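Local coordinates for protein 1-Cys peroxiredoxin (Vibrio vulnificus MO6-24/O, PDB 5K2I) that probably reduces hydrogen peroxide and other peroxides as a 1-Cys peroxiredoxin of the thioredoxin superfamily, and has been implicated in scavenging nitric oxide, at residues 17-20 with 21-24; 51-54 with 55-59; 89-93 with 94-98; 115-118 with 119-123. One frame throughout, in Å; residues are numbered along the deposited sequence. Where two conformers were deposited one is given.

Contact 1 of 4, residues 17-20 with 21-24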
ATOM      1  N   THR A  17     -25.385  -2.394 -19.454  1.00 14.59           N
ATOM      2  CA  THR A  17     -25.736  -3.576 -20.239  1.00 15.02           C
ATOM      3  C   THR A  17     -26.223  -3.132 -21.621  1.00 16.68           C
ATOM      4  O   THR A  17     -26.231  -1.947 -21.914  1.00 15.72           O
ATOM      5  CB  THR A  17     -26.825  -4.413 -19.567  1.00 17.76           C
ATOM      6  OG1 THR A  17     -28.069  -3.701 -19.622  1.00 17.07           O
ATOM      7  CG2 THR A  17     -26.463  -4.694 -18.113  1.00 20.28           C
ATOM      8  N   LYS A  18     -26.628  -4.069 -22.476  1.00 18.10           N
ATOM      9  CA  LYS A  18     -27.134  -3.675 -23.797  1.00 21.14           C
ATOM     10  C   LYS A  18     -28.423  -2.857 -23.657  1.00 21.60           C
ATOM     11  O   LYS A  18     -28.803  -2.104 -24.559  1.00 21.19           O
ATOM     12  CB  LYS A  18     -27.375  -4.899 -24.683  1.00 29.04           C
ATOM     13  CG  LYS A  18     -28.439  -5.837 -24.159  1.00 31.66           C
ATOM     14  CD  LYS A  18     -28.617  -7.044 -25.071  1.00 32.63           C
ATOM     15  CE  LYS A  18     -29.661  -7.999 -24.503  1.00 38.35           C
ATOM     16  NZ  LYS A  18     -29.838  -9.206 -25.354  1.00 43.15           N
ATOM     17  N   GLU A  19     -29.073  -3.014 -22.503  1.00 19.55           N
ATOM     18  CA  GLU A  19     -30.274  -2.273 -22.121  1.00 18.03           C
ATOM     19  C   GLU A  19     -29.989  -0.843 -21.657  1.00 17.81           C
ATOM     20  O   GLU A  19     -30.910  -0.064 -21.402  1.00 22.03           O
ATOM     21  CB  GLU A  19     -30.979  -3.024 -20.993  1.00 23.90           C
ATOM     22  CG  GLU A  19     -32.366  -3.478 -21.284  1.00 32.92           C
ATOM     23  CD  GLU A  19     -33.089  -3.883 -20.019  1.00 34.53           C
ATOM     24  OE1 GLU A  19     -32.443  -4.471 -19.124  1.00 42.08           O
ATOM     25  OE2 GLU A  19     -34.297  -3.584 -19.904  1.00 43.88           O
ATOM     26  N   GLY A  20     -28.713  -0.505 -21.521  1.00 15.69           N
ATOM     27  CA  GLY A  20     -28.322   0.783 -20.988  1.00 16.94           C
ATOM     28  C   GLY A  20     -27.919   0.627 -19.537  1.00 14.28           C
ATOM     29  O   GLY A  20     -27.461  -0.439 -19.139  1.00 16.06           O
ATOM     30  N   MET A  21     -28.087   1.686 -18.753  1.00 13.61           N
ATOM     31  CA  MET A  21     -27.724   1.654 -17.345  1.00 16.37           C
ATOM     32  C   MET A  21     -28.727   0.863 -16.553  1.00 14.71           C
ATOM     33  O   MET A  21     -29.922   1.125 -16.635  1.00 18.09           O
ATOM     34  CB  MET A  21     -27.645   3.064 -16.768  1.00 21.49           C
ATOM     35  CG  MET A  21     -26.398   3.821 -17.127  1.00 26.37           C
ATOM     36  SD  MET A  21     -24.929   3.052 -16.431  1.00 26.85           S
ATOM     37  CE  MET A  21     -23.905   4.508 -16.239  1.00 32.34           C
ATOM     38  N   VAL A  22     -28.258  -0.108 -15.787  1.00 14.34           N
ATOM     39  CA  VAL A  22     -29.116  -0.861 -14.893  0.79 12.64           C
ATOM     40  C   VAL A  22     -28.678  -0.593 -13.457  1.00 14.39           C
ATOM     41  O   VAL A  22     -27.484  -0.629 -13.162  1.00 14.65           O
ATOM     42  CB  VAL A  22     -29.057  -2.363 -15.192  0.79 15.06           C
ATOM     43  CG1 VAL A  22     -29.820  -3.154 -14.137  0.79 15.61           C
ATOM     44  CG2 VAL A  22     -29.607  -2.636 -16.588  0.79 15.94           C
ATOM     45  N   HIS A  23     -29.629  -0.301 -12.581  1.00 13.42           N
ATOM     46  CA  HIS A  23     -29.341  -0.075 -11.178  1.00 10.52           C
ATOM     47  C   HIS A  23     -29.846  -1.233 -10.351  1.00 14.01           C
ATOM     48  O   HIS A  23     -31.041  -1.319 -10.056  1.00 18.38           O
ATOM     49  CB  HIS A  23     -29.976   1.229 -10.716  1.00 13.71           C
ATOM     50  CG  HIS A  23     -29.543   2.400 -11.526  1.00 14.27           C
ATOM     51  ND1 HIS A  23     -28.319   3.000 -11.347  1.00 15.57           N
ATOM     52  CD2 HIS A  23     -30.139   3.044 -12.556  1.00 18.72           C
ATOM     53  CE1 HIS A  23     -28.191   3.991 -12.214  1.00 19.87           C
ATOM     54  NE2 HIS A  23     -29.280   4.037 -12.961  1.00 17.07           N
ATOM     55  N   HIS A  24     -28.945  -2.139 -10.006  1.00 12.56           N
ATOM     56  CA  HIS A  24     -29.309  -3.331  -9.240  1.00 12.38           C
ATOM     57  C   HIS A  24     -29.492  -3.030  -7.762  1.00 12.05           C
ATOM     58  O   HIS A  24     -28.542  -2.606  -7.116  1.00 12.06           O
ATOM     59  CB  HIS A  24     -28.224  -4.410  -9.347  1.00 12.61           C
ATOM     60  CG  HIS A  24     -27.857  -4.796 -10.748  1.00 14.31           C
ATOM     61  ND1 HIS A  24     -28.638  -5.626 -11.520  1.00 19.99           N
ATOM     62  CD2 HIS A  24     -26.763  -4.504 -11.491  1.00 15.54           C
ATOM     63  CE1 HIS A  24     -28.050  -5.816 -12.688  1.00 17.90           C
ATOM     64  NE2 HIS A  24     -26.913  -5.145 -12.698  1.00 17.43           N
TER
HETATM   65  O   HOH W   1     -31.657   0.613 -18.722  1.00 25.61           O
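The imidazole of H24 and the side chain of T17 both meet V22. V22 CG1 lies over one face of the ring, 3.5 Å above its plane and offset toward the rim, and V22 CG2 lies 3.6 Å from T17 OG1. The T17 and V22 side chains cross at about a right angle. V22 was modelled in two conformers, so this methyl packing is doubtful beyond one of them. In that conformer chi1 is 173°, with CG1 anti to the backbone N and CG2 beside that N. This split sends one methyl over the ring and the other to the threonine. At the far end of the ring, H24 NE2 is hydrogen-bonded to Q15 OE1.

The residues form the tip of a beta hairpin between strands 12-17 and 20-25. K18 and E19 are the corner residues of a type I turn. T17 N donates to G20 O at 2.9 Å, and G20 N returns a bond to T17 O. OG1 of T17 also accepts from E19 N at 3.1 Å. This bond is bent (136°) and makes an ST turn. G20 has positive phi, and its backbone angles call for glycine. One water bridges E19 O (2.9 Å) and M21 O (2.8 Å) across G20, donating to both. The M21 side chain packs on A79 and F80 of helix 79-88.

Contact 2 of 4, residues 51-54 with 55-59; sequences AHLP and GYIVL
L53 has CG anti to its backbone N (chi1 -150°), while I57 has CG1 anti to its carbonyl carbon (chi1 -75°) and runs on extended. These turns bring I57 CD1 to 4.1 Å from L53 CG, where the two side chains cross obliquely. This is the first turn of helix 53-65, the helix of the beta-alpha-beta unit 34-40, 53-65, 70-75. As in other peroxiredoxins, the peroxidatic cysteine probably lies just before it. H52 is the N-cap residue. Its O accepts from Y56 N at 3.1 Å. I57 N to L53 O is shorter, 2.8 Å, and almost in line with the carbonyl (168°). V58 N donates to P54 O. P54 CD sits over the centre of the H52 imidazole, 3.4 Å above its plane. W85 of helix 79-88 touches both H52 and L53.

Y56 leans back along the preceding residues and also stacks on F38. The edge of its ring faces two carbonyls: CD2 is 3.2 Å from H52 O, and CE2 is 3.7 Å from A51 O. In the plane of the ring, a water bridges Y56 OH and A51 O, 2.8 Å from each.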
ATOM      1  N   ALA A  51      -5.050  -9.235  -4.062  1.00 12.99           N
ATOM      2  CA  ALA A  51      -6.134  -8.673  -3.253  1.00 13.87           C
ATOM      3  C   ALA A  51      -7.209  -7.978  -4.086  1.00 15.78           C
ATOM      4  O   ALA A  51      -8.200  -7.484  -3.530  1.00 15.78           O
ATOM      5  CB  ALA A  51      -5.570  -7.711  -2.220  1.00 14.49           C
ATOM      6  N   HIS A  52      -7.036  -7.922  -5.405  1.00 12.92           N
ATOM      7  CA  HIS A  52      -8.116  -7.390  -6.231  1.00 14.44           C
ATOM      8  C   HIS A  52      -8.274  -8.194  -7.521  1.00 13.18           C
ATOM      9  O   HIS A  52      -8.122  -9.412  -7.506  1.00 11.51           O
ATOM     10  CB  HIS A  52      -7.921  -5.882  -6.486  1.00 13.61           C
ATOM     11  CG  HIS A  52      -6.823  -5.545  -7.445  1.00 13.47           C
ATOM     12  ND1 HIS A  52      -7.031  -4.786  -8.577  1.00 16.28           N
ATOM     13  CD2 HIS A  52      -5.507  -5.866  -7.442  1.00 13.19           C
ATOM     14  CE1 HIS A  52      -5.890  -4.651  -9.228  1.00 16.00           C
ATOM     15  NE2 HIS A  52      -4.952  -5.304  -8.566  1.00 12.03           N
ATOM     16  N   LEU A  53      -8.628  -7.536  -8.615  1.00 13.17           N
ATOM     17  CA  LEU A  53      -9.112  -8.241  -9.795  1.00 13.10           C
ATOM     18  C   LEU A  53      -8.247  -9.451 -10.230  1.00 13.76           C
ATOM     19  O   LEU A  53      -8.785 -10.551 -10.376  1.00 14.88           O
ATOM     20  CB  LEU A  53      -9.283  -7.241 -10.945  1.00 18.14           C
ATOM     21  CG  LEU A  53     -10.355  -7.492 -12.006  1.00 18.28           C
ATOM     22  CD1 LEU A  53     -11.619  -8.131 -11.444  1.00 14.83           C
ATOM     23  CD2 LEU A  53     -10.683  -6.180 -12.691  1.00 14.87           C
ATOM     24  N   PRO A  54      -6.919  -9.279 -10.403  1.00 14.29           N
ATOM     25  CA  PRO A  54      -6.137 -10.449 -10.834  1.00 15.00           C
ATOM     26  C   PRO A  54      -6.255 -11.637  -9.889  1.00 14.63           C
ATOM     27  O   PRO A  54      -6.375 -12.774 -10.348  1.00 14.70           O
ATOM     28  CB  PRO A  54      -4.699  -9.921 -10.853  1.00 14.91           C
ATOM     29  CG  PRO A  54      -4.839  -8.469 -11.061  1.00 16.26           C
ATOM     30  CD  PRO A  54      -6.073  -8.072 -10.315  1.00 15.14           C
ATOM     31  N   GLY A  55      -6.243 -11.370  -8.585  1.00 12.23           N
ATOM     32  CA  GLY A  55      -6.352 -12.413  -7.582  1.00 11.94           C
ATOM     33  C   GLY A  55      -7.664 -13.171  -7.624  1.00  9.70           C
ATOM     34  O   GLY A  55      -7.692 -14.397  -7.467  1.00 11.50           O
ATOM     35  N   TYR A  56      -8.759 -12.454  -7.842  1.00 12.01           N
ATOM     36  CA  TYR A  56     -10.061 -13.104  -7.900  1.00 10.14           C
ATOM     37  C   TYR A  56     -10.285 -13.775  -9.243  1.00 11.19           C
ATOM     38  O   TYR A  56     -10.977 -14.784  -9.312  1.00 11.79           O
ATOM     39  CB  TYR A  56     -11.185 -12.097  -7.562  1.00 10.64           C
ATOM     40  CG  TYR A  56     -11.149 -11.767  -6.086  1.00  9.96           C
ATOM     41  CD1 TYR A  56     -11.801 -12.568  -5.154  1.00  9.15           C
ATOM     42  CD2 TYR A  56     -10.399 -10.697  -5.615  1.00 10.63           C
ATOM     43  CE1 TYR A  56     -11.721 -12.297  -3.797  1.00  9.33           C
ATOM     44  CE2 TYR A  56     -10.318 -10.420  -4.244  1.00 10.03           C
ATOM     45  CZ  TYR A  56     -10.998 -11.218  -3.357  1.00  9.76           C
ATOM     46  OH  TYR A  56     -10.929 -10.972  -2.009  1.00 11.93           O
ATOM     47  N   ILE A  57      -9.652 -13.254 -10.295  1.00 11.41           N
ATOM     48  CA  ILE A  57      -9.707 -13.905 -11.601  1.00 11.59           C
ATOM     49  C   ILE A  57      -9.087 -15.293 -11.523  1.00 11.66           C
ATOM     50  O   ILE A  57      -9.696 -16.289 -11.941  1.00 13.02           O
ATOM     51  CB  ILE A  57      -8.997 -13.063 -12.677  1.00 12.93           C
ATOM     52  CG1 ILE A  57      -9.873 -11.872 -13.063  1.00 14.63           C
ATOM     53  CG2 ILE A  57      -8.713 -13.896 -13.914  1.00 14.27           C
ATOM     54  CD1 ILE A  57      -9.168 -10.854 -13.966  1.00 19.13           C
ATOM     55  N   VAL A  58      -7.887 -15.386 -10.962  1.00 13.23           N
ATOM     56  CA  VAL A  58      -7.221 -16.680 -10.967  1.00 13.54           C
ATOM     57  C   VAL A  58      -7.802 -17.622  -9.915  1.00 13.08           C
ATOM     58  O   VAL A  58      -7.704 -18.831 -10.064  1.00 14.03           O
ATOM     59  CB  VAL A  58      -5.684 -16.553 -10.774  1.00 13.15           C
ATOM     60  CG1 VAL A  58      -5.058 -15.819 -11.962  1.00 15.49           C
ATOM     61  CG2 VAL A  58      -5.341 -15.864  -9.457  1.00 14.58           C
ATOM     62  N   LEU A  59      -8.429 -17.085  -8.866  1.00 10.86           N
ATOM     63  CA  LEU A  59      -9.047 -17.954  -7.852  1.00 12.74           C
ATOM     64  C   LEU A  59     -10.530 -18.236  -8.114  1.00 10.08           C
ATOM     65  O   LEU A  59     -11.159 -18.942  -7.333  1.00 12.59           O
ATOM     66  CB  LEU A  59      -8.909 -17.357  -6.446  1.00 13.25           C
ATOM     67  CG  LEU A  59      -7.613 -17.584  -5.665  1.00 23.55           C
ATOM     68  CD1 LEU A  59      -7.835 -17.350  -4.169  1.00 19.17           C
ATOM     69  CD2 LEU A  59      -7.039 -18.962  -5.918  1.00 22.32           C
TER
HETATM   70  O   HOH W   2      -9.257  -8.809  -1.329  1.00 17.39           O

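Contact 3 of 4, residues 89-93 with 94-98; sequences QNAEE and ILMLA
The carbonyl oxygen of A91 is held by two donors. I94 N reaches it at 3.1 Å, and a water donates to it at 2.7 Å. The I94 N-H points fairly straight at the oxygen (158°), but the nitrogen stands 55° out of the carbonyl plane and so misses the lone pairs. The same water donates to I94 O at 2.6 Å. It therefore bridges two carbonyl oxygens that could not bond to each other.

The direct bond closes a type I turn from A91 to I94, with E92 and E93 at the corners. Overlapping its start, A91 is the centre of an inverse gamma turn from N90 to E92. Its bond, from E92 N to N90 O, is weak.

The A91 methyl points toward the strand. It lies 4.3 Å from I94 CB and 4.2 Å from M96 SD. Bends at chi2 and chi3 (both -62°) curl the M96 sulfur back to the turn. The same side chain touches M82 and W85 of helix 79-88. I94 is buried and also packs on I71 and S73. E93 OE1 makes a salt bridge with K64 NZ of helix 53-65.

N90 has positive phi and ends helix 79-88 in a Schellman motif. The whole piece is a helix-to-strand connection of the thioredoxin-like fold, leading into strand 95-98, which runs parallel to 70-75.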
ATOM      1  N   GLN A  89      -8.852  -6.219 -18.058  1.00 12.21           N
ATOM      2  CA  GLN A  89      -8.346  -7.305 -17.227  1.00 14.28           C
ATOM      3  C   GLN A  89      -8.882  -8.666 -17.667  1.00 14.14           C
ATOM      4  O   GLN A  89      -8.576  -9.664 -17.034  1.00 15.05           O
ATOM      5  CB  GLN A  89      -8.699  -7.059 -15.752  1.00 13.43           C
ATOM      6  CG  GLN A  89      -7.895  -5.943 -15.077  1.00 14.46           C
ATOM      7  CD  GLN A  89      -6.754  -6.489 -14.227  1.00 15.75           C
ATOM      8  OE1 GLN A  89      -6.613  -7.696 -14.082  1.00 14.30           O
ATOM      9  NE2 GLN A  89      -5.951  -5.598 -13.647  1.00 15.83           N
ATOM     10  N   ASN A  90      -9.670  -8.696 -18.744  1.00 13.65           N
ATOM     11  CA  ASN A  90     -10.359  -9.921 -19.158  1.00 17.10           C
ATOM     12  C   ASN A  90     -11.054 -10.583 -17.970  1.00 16.17           C
ATOM     13  O   ASN A  90     -10.853 -11.764 -17.696  1.00 19.52           O
ATOM     14  CB  ASN A  90      -9.378 -10.915 -19.792  1.00 17.07           C
ATOM     15  CG  ASN A  90     -10.071 -11.980 -20.639  1.00 27.61           C
ATOM     16  OD1 ASN A  90     -11.076 -11.709 -21.293  1.00 36.88           O
ATOM     17  ND2 ASN A  90      -9.572 -13.208 -20.573  1.00 40.29           N
ATOM     18  N   ALA A  91     -11.863  -9.810 -17.256  1.00 13.57           N
ATOM     19  CA  ALA A  91     -12.521 -10.272 -16.033  1.00 13.59           C
ATOM     20  C   ALA A  91     -13.817 -10.990 -16.364  1.00 21.85           C
ATOM     21  O   ALA A  91     -14.876 -10.643 -15.851  1.00 21.48           O
ATOM     22  CB  ALA A  91     -12.792  -9.100 -15.104  1.00 15.44           C
ATOM     23  N   GLU A  92     -13.708 -11.981 -17.243  1.00 19.77           N
ATOM     24  CA  GLU A  92     -14.805 -12.836 -17.686  1.00 24.39           C
ATOM     25  C   GLU A  92     -15.761 -13.229 -16.560  1.00 28.49           C
ATOM     26  O   GLU A  92     -16.972 -13.029 -16.647  1.00 29.39           O
ATOM     27  CB  GLU A  92     -14.222 -14.108 -18.305  1.00 31.85           C
ATOM     28  CG  GLU A  92     -12.915 -13.884 -19.067  1.00 38.83           C
ATOM     29  CD  GLU A  92     -12.291 -15.180 -19.560  1.00 50.53           C
ATOM     30  OE1 GLU A  92     -13.036 -16.149 -19.822  1.00 55.35           O
ATOM     31  OE2 GLU A  92     -11.045 -15.228 -19.673  1.00 53.03           O
ATOM     32  N   GLU A  93     -15.183 -13.778 -15.498  1.00 23.23           N
ATOM     33  CA  GLU A  93     -15.932 -14.461 -14.453  1.00 21.84           C
ATOM     34  C   GLU A  93     -16.395 -13.528 -13.339  1.00 23.63           C
ATOM     35  O   GLU A  93     -16.914 -13.987 -12.323  1.00 22.82           O
ATOM     36  CB  GLU A  93     -15.074 -15.581 -13.854  1.00 19.80           C
ATOM     37  CG  GLU A  93     -14.804 -16.730 -14.803  1.00 30.37           C
ATOM     38  CD  GLU A  93     -16.045 -17.551 -15.073  1.00 39.67           C
ATOM     39  OE1 GLU A  93     -16.531 -18.215 -14.130  1.00 45.22           O
ATOM     40  OE2 GLU A  93     -16.537 -17.529 -16.221  1.00 44.01           O
ATOM     41  N   ILE A  94     -16.211 -12.226 -13.523  1.00 15.09           N
ATOM     42  CA  ILE A  94     -16.429 -11.291 -12.422  1.00 12.88           C
ATOM     43  C   ILE A  94     -17.365 -10.147 -12.806  1.00 13.99           C
ATOM     44  O   ILE A  94     -17.213  -9.504 -13.842  1.00 14.36           O
ATOM     45  CB  ILE A  94     -15.085 -10.742 -11.916  1.00 14.06           C
ATOM     46  CG1 ILE A  94     -14.260 -11.901 -11.329  1.00 19.32           C
ATOM     47  CG2 ILE A  94     -15.293  -9.642 -10.867  1.00 11.81           C
ATOM     48  CD1 ILE A  94     -12.846 -11.565 -11.029  1.00 26.36           C
ATOM     49  N   LEU A  95     -18.360  -9.917 -11.958  1.00  9.99           N
ATOM     50  CA  LEU A  95     -19.365  -8.905 -12.217  1.00  9.99           C
ATOM     51  C   LEU A  95     -18.834  -7.545 -11.789  1.00  9.66           C
ATOM     52  O   LEU A  95     -18.496  -7.351 -10.623  1.00 11.52           O
ATOM     53  CB  LEU A  95     -20.657  -9.244 -11.470  1.00 10.80           C
ATOM     54  CG  LEU A  95     -21.799  -8.248 -11.626  1.00 14.22           C
ATOM     55  CD1 LEU A  95     -22.186  -8.067 -13.089  1.00 15.80           C
ATOM     56  CD2 LEU A  95     -22.984  -8.721 -10.797  1.00 17.11           C
ATOM     57  N   MET A  96     -18.743  -6.615 -12.729  1.00  9.97           N
ATOM     58  CA  MET A  96     -18.235  -5.281 -12.432  1.00  8.49           C
ATOM     59  C   MET A  96     -19.362  -4.329 -12.021  1.00 10.20           C
ATOM     60  O   MET A  96     -20.296  -4.080 -12.802  1.00 12.61           O
ATOM     61  CB  MET A  96     -17.477  -4.723 -13.645  1.00 11.00           C
ATOM     62  CG  MET A  96     -16.508  -5.722 -14.282  1.00 13.25           C
ATOM     63  SD  MET A  96     -15.170  -6.259 -13.166  1.00 14.03           S
ATOM     64  CE  MET A  96     -14.399  -4.677 -12.898  1.00 12.64           C
ATOM     65  N   LEU A  97     -19.284  -3.806 -10.797  1.00  8.07           N
ATOM     66  CA  LEU A  97     -20.340  -2.961 -10.235  1.00  7.83           C
ATOM     67  C   LEU A  97     -19.825  -1.589  -9.844  1.00  8.00           C
ATOM     68  O   LEU A  97     -18.744  -1.451  -9.258  1.00  9.32           O
ATOM     69  CB  LEU A  97     -20.972  -3.632  -9.009  1.00  7.60           C
ATOM     70  CG  LEU A  97     -21.659  -4.980  -9.250  1.00  8.06           C
ATOM     71  CD1 LEU A  97     -22.107  -5.644  -7.930  1.00 10.10           C
ATOM     72  CD2 LEU A  97     -22.832  -4.815 -10.188  1.00 11.94           C
ATOM     73  N   ALA A  98     -20.618  -0.577 -10.166  1.00  6.99           N
ATOM     74  CA  ALA A  98     -20.238   0.813  -9.973  1.00  7.62           C
ATOM     75  C   ALA A  98     -21.002   1.488  -8.839  1.00  8.88           C
ATOM     76  O   ALA A  98     -22.241   1.406  -8.764  1.00 10.43           O
ATOM     77  CB  ALA A  98     -20.459   1.593 -11.271  1.00  9.79           C
TER
HETATM   78  O   HOH W   3     -17.025  -9.055 -16.402  1.00 21.37           O

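Contact 4 of 4, residues 115-118 with 119-123; sequences AGFG and GLRSQ
Strands 111-113 and 120-130 pair antiparallel, and this contact spans the loop that joins them and the start of the second strand. R121 NE donates to G118 O at 2.9 Å. The bond is somewhat bent. The oxygen sits near the edge of the guanidinium, 21° out of its plane. The arginine chain bends at chi2 (-65°), which turns the head back over the loop. NH2 comes to 3.6 Å from G118 CA, an approach possible because glycine has no side chain. F117 CE2 lies over one guanidinium face, 4.2 Å above the plane and toward the rim. A further hydrogen bond, from NH1 to P41 O, helps fix the head.

Within the loop, G119 N donates to A115 O at 2.9 Å, in the carbonyl plane. The donor is four positions after the acceptor, the bond of an alpha turn. G119 has positive phi, which favours glycine, and its O is hydrogen-bonded to T114 OG1. F117 also reaches the second subunit, where its ring meets F145 with the planes at about 45° and it packs on S144. The arrangement is a glycine-rich hairpin connection, closed by an alpha turn at the subunit contact.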
ATOM      1  N   ALA A 115      -8.436  12.830  -1.305  1.00 12.36           N
ATOM      2  CA  ALA A 115      -8.133  14.233  -1.578  1.00 14.21           C
ATOM      3  C   ALA A 115      -8.007  14.489  -3.075  1.00 13.15           C
ATOM      4  O   ALA A 115      -8.877  14.104  -3.849  1.00 11.94           O
ATOM      5  CB  ALA A 115      -6.857  14.655  -0.848  1.00 16.47           C
ATOM      6  N   GLY A 116      -6.917  15.126  -3.487  1.00 14.35           N
ATOM      7  CA  GLY A 116      -6.754  15.493  -4.879  1.00 11.42           C
ATOM      8  C   GLY A 116      -6.599  14.347  -5.858  1.00 12.85           C
ATOM      9  O   GLY A 116      -6.719  14.542  -7.068  1.00 14.74           O
ATOM     10  N   PHE A 117      -6.343  13.147  -5.357  1.00  9.35           N
ATOM     11  CA  PHE A 117      -6.209  12.023  -6.271  1.00 11.31           C
ATOM     12  C   PHE A 117      -7.546  11.711  -6.939  1.00  9.40           C
ATOM     13  O   PHE A 117      -7.636  11.626  -8.164  1.00  9.76           O
ATOM     14  CB  PHE A 117      -5.697  10.765  -5.560  1.00 10.52           C
ATOM     15  CG  PHE A 117      -5.825   9.530  -6.399  1.00  9.79           C
ATOM     16  CD1 PHE A 117      -4.938   9.287  -7.432  1.00  9.25           C
ATOM     17  CD2 PHE A 117      -6.871   8.636  -6.187  1.00  9.23           C
ATOM     18  CE1 PHE A 117      -5.068   8.166  -8.232  1.00 10.89           C
ATOM     19  CE2 PHE A 117      -7.021   7.513  -6.990  1.00  9.60           C
ATOM     20  CZ  PHE A 117      -6.118   7.277  -8.014  1.00 11.92           C
ATOM     21  N   GLY A 118      -8.581  11.530  -6.126  1.00  9.29           N
ATOM     22  CA  GLY A 118      -9.847  11.079  -6.673  1.00 10.08           C
ATOM     23  C   GLY A 118     -11.045  11.376  -5.809  1.00  9.52           C
ATOM     24  O   GLY A 118     -12.099  10.770  -5.995  1.00  8.62           O
ATOM     25  N   GLY A 119     -10.905  12.288  -4.856  1.00 10.01           N
ATOM     26  CA  GLY A 119     -12.001  12.568  -3.954  1.00 10.23           C
ATOM     27  C   GLY A 119     -12.332  11.382  -3.059  1.00  9.69           C
ATOM     28  O   GLY A 119     -11.453  10.589  -2.694  1.00  9.41           O
ATOM     29  N   LEU A 120     -13.607  11.249  -2.706  1.00  9.15           N
ATOM     30  CA  LEU A 120     -14.019  10.174  -1.815  1.00  9.80           C
ATOM     31  C   LEU A 120     -14.070   8.850  -2.575  1.00  9.42           C
ATOM     32  O   LEU A 120     -14.725   8.758  -3.616  1.00 10.17           O
ATOM     33  CB  LEU A 120     -15.380  10.489  -1.196  1.00 10.99           C
ATOM     34  CG  LEU A 120     -15.726   9.741   0.088  1.00 13.11           C
ATOM     35  CD1 LEU A 120     -14.868  10.236   1.257  1.00 13.48           C
ATOM     36  CD2 LEU A 120     -17.213   9.896   0.394  1.00 15.37           C
ATOM     37  N   ARG A 121     -13.364   7.843  -2.065  1.00  8.73           N
ATOM     38  CA  ARG A 121     -13.330   6.519  -2.689  1.00  7.03           C
ATOM     39  C   ARG A 121     -13.610   5.446  -1.641  1.00  8.89           C
ATOM     40  O   ARG A 121     -13.879   5.761  -0.480  1.00 10.29           O
ATOM     41  CB  ARG A 121     -11.964   6.277  -3.340  1.00  8.69           C
ATOM     42  CG  ARG A 121     -11.600   7.290  -4.421  1.00  6.99           C
ATOM     43  CD  ARG A 121     -12.547   7.175  -5.614  1.00  7.93           C
ATOM     44  NE  ARG A 121     -12.130   8.008  -6.744  1.00  8.30           N
ATOM     45  CZ  ARG A 121     -11.440   7.571  -7.801  1.00  7.17           C
ATOM     46  NH1 ARG A 121     -11.064   6.299  -7.877  1.00  8.45           N
ATOM     47  NH2 ARG A 121     -11.139   8.412  -8.794  1.00  9.19           N
ATOM     48  N   SER A 122     -13.513   4.181  -2.032  1.00  7.64           N
ATOM     49  CA  SER A 122     -13.687   3.078  -1.099  1.00  7.88           C
ATOM     50  C   SER A 122     -12.359   2.617  -0.527  1.00  7.82           C
ATOM     51  O   SER A 122     -11.338   2.631  -1.216  1.00  9.38           O
ATOM     52  CB  SER A 122     -14.352   1.890  -1.793  1.00  7.30           C
ATOM     53  OG  SER A 122     -14.602   0.838  -0.876  1.00  8.04           O
ATOM     54  N   GLN A 123     -12.381   2.186   0.726  1.00  8.19           N
ATOM     55  CA  GLN A 123     -11.297   1.374   1.276  1.00  7.49           C
ATOM     56  C   GLN A 123     -11.270   0.034   0.556  1.00  8.01           C
ATOM     57  O   GLN A 123     -12.284  -0.381  -0.029  1.00  8.14           O
ATOM     58  CB  GLN A 123     -11.486   1.165   2.777  1.00  8.77           C
ATOM     59  CG  GLN A 123     -11.386   2.460   3.585  1.00  8.91           C
ATOM     60  CD  GLN A 123     -11.780   2.259   5.044  1.00 11.05           C
ATOM     61  OE1 GLN A 123     -12.613   2.999   5.587  1.00 13.36           O
ATOM     62  NE2 GLN A 123     -11.193   1.260   5.678  1.00 10.14           N
TER

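Along the chain the contacts come in series, 1 to 4. Contacts 2 and 3 are neighbours, with centres 10 Å apart. I57 CG1 meets I94 CD1 at 3.6 Å, so the start of helix 53-65 packs on the entry to strand 95-98. Contact 1 is the tip of the antiparallel hairpin 12-17/20-25. It touches contact 3 through H24 and L97, with centres 15 Å apart. Contact 4 lies 22 to 25 Å from the other centres and touches none of them. It shares the six-stranded mixed sheet with contact 3. Contacts 2 and 3 form the more buried pair; contact 1 is a surface hairpin, and contact 4 a surface loop that meets the second subunit.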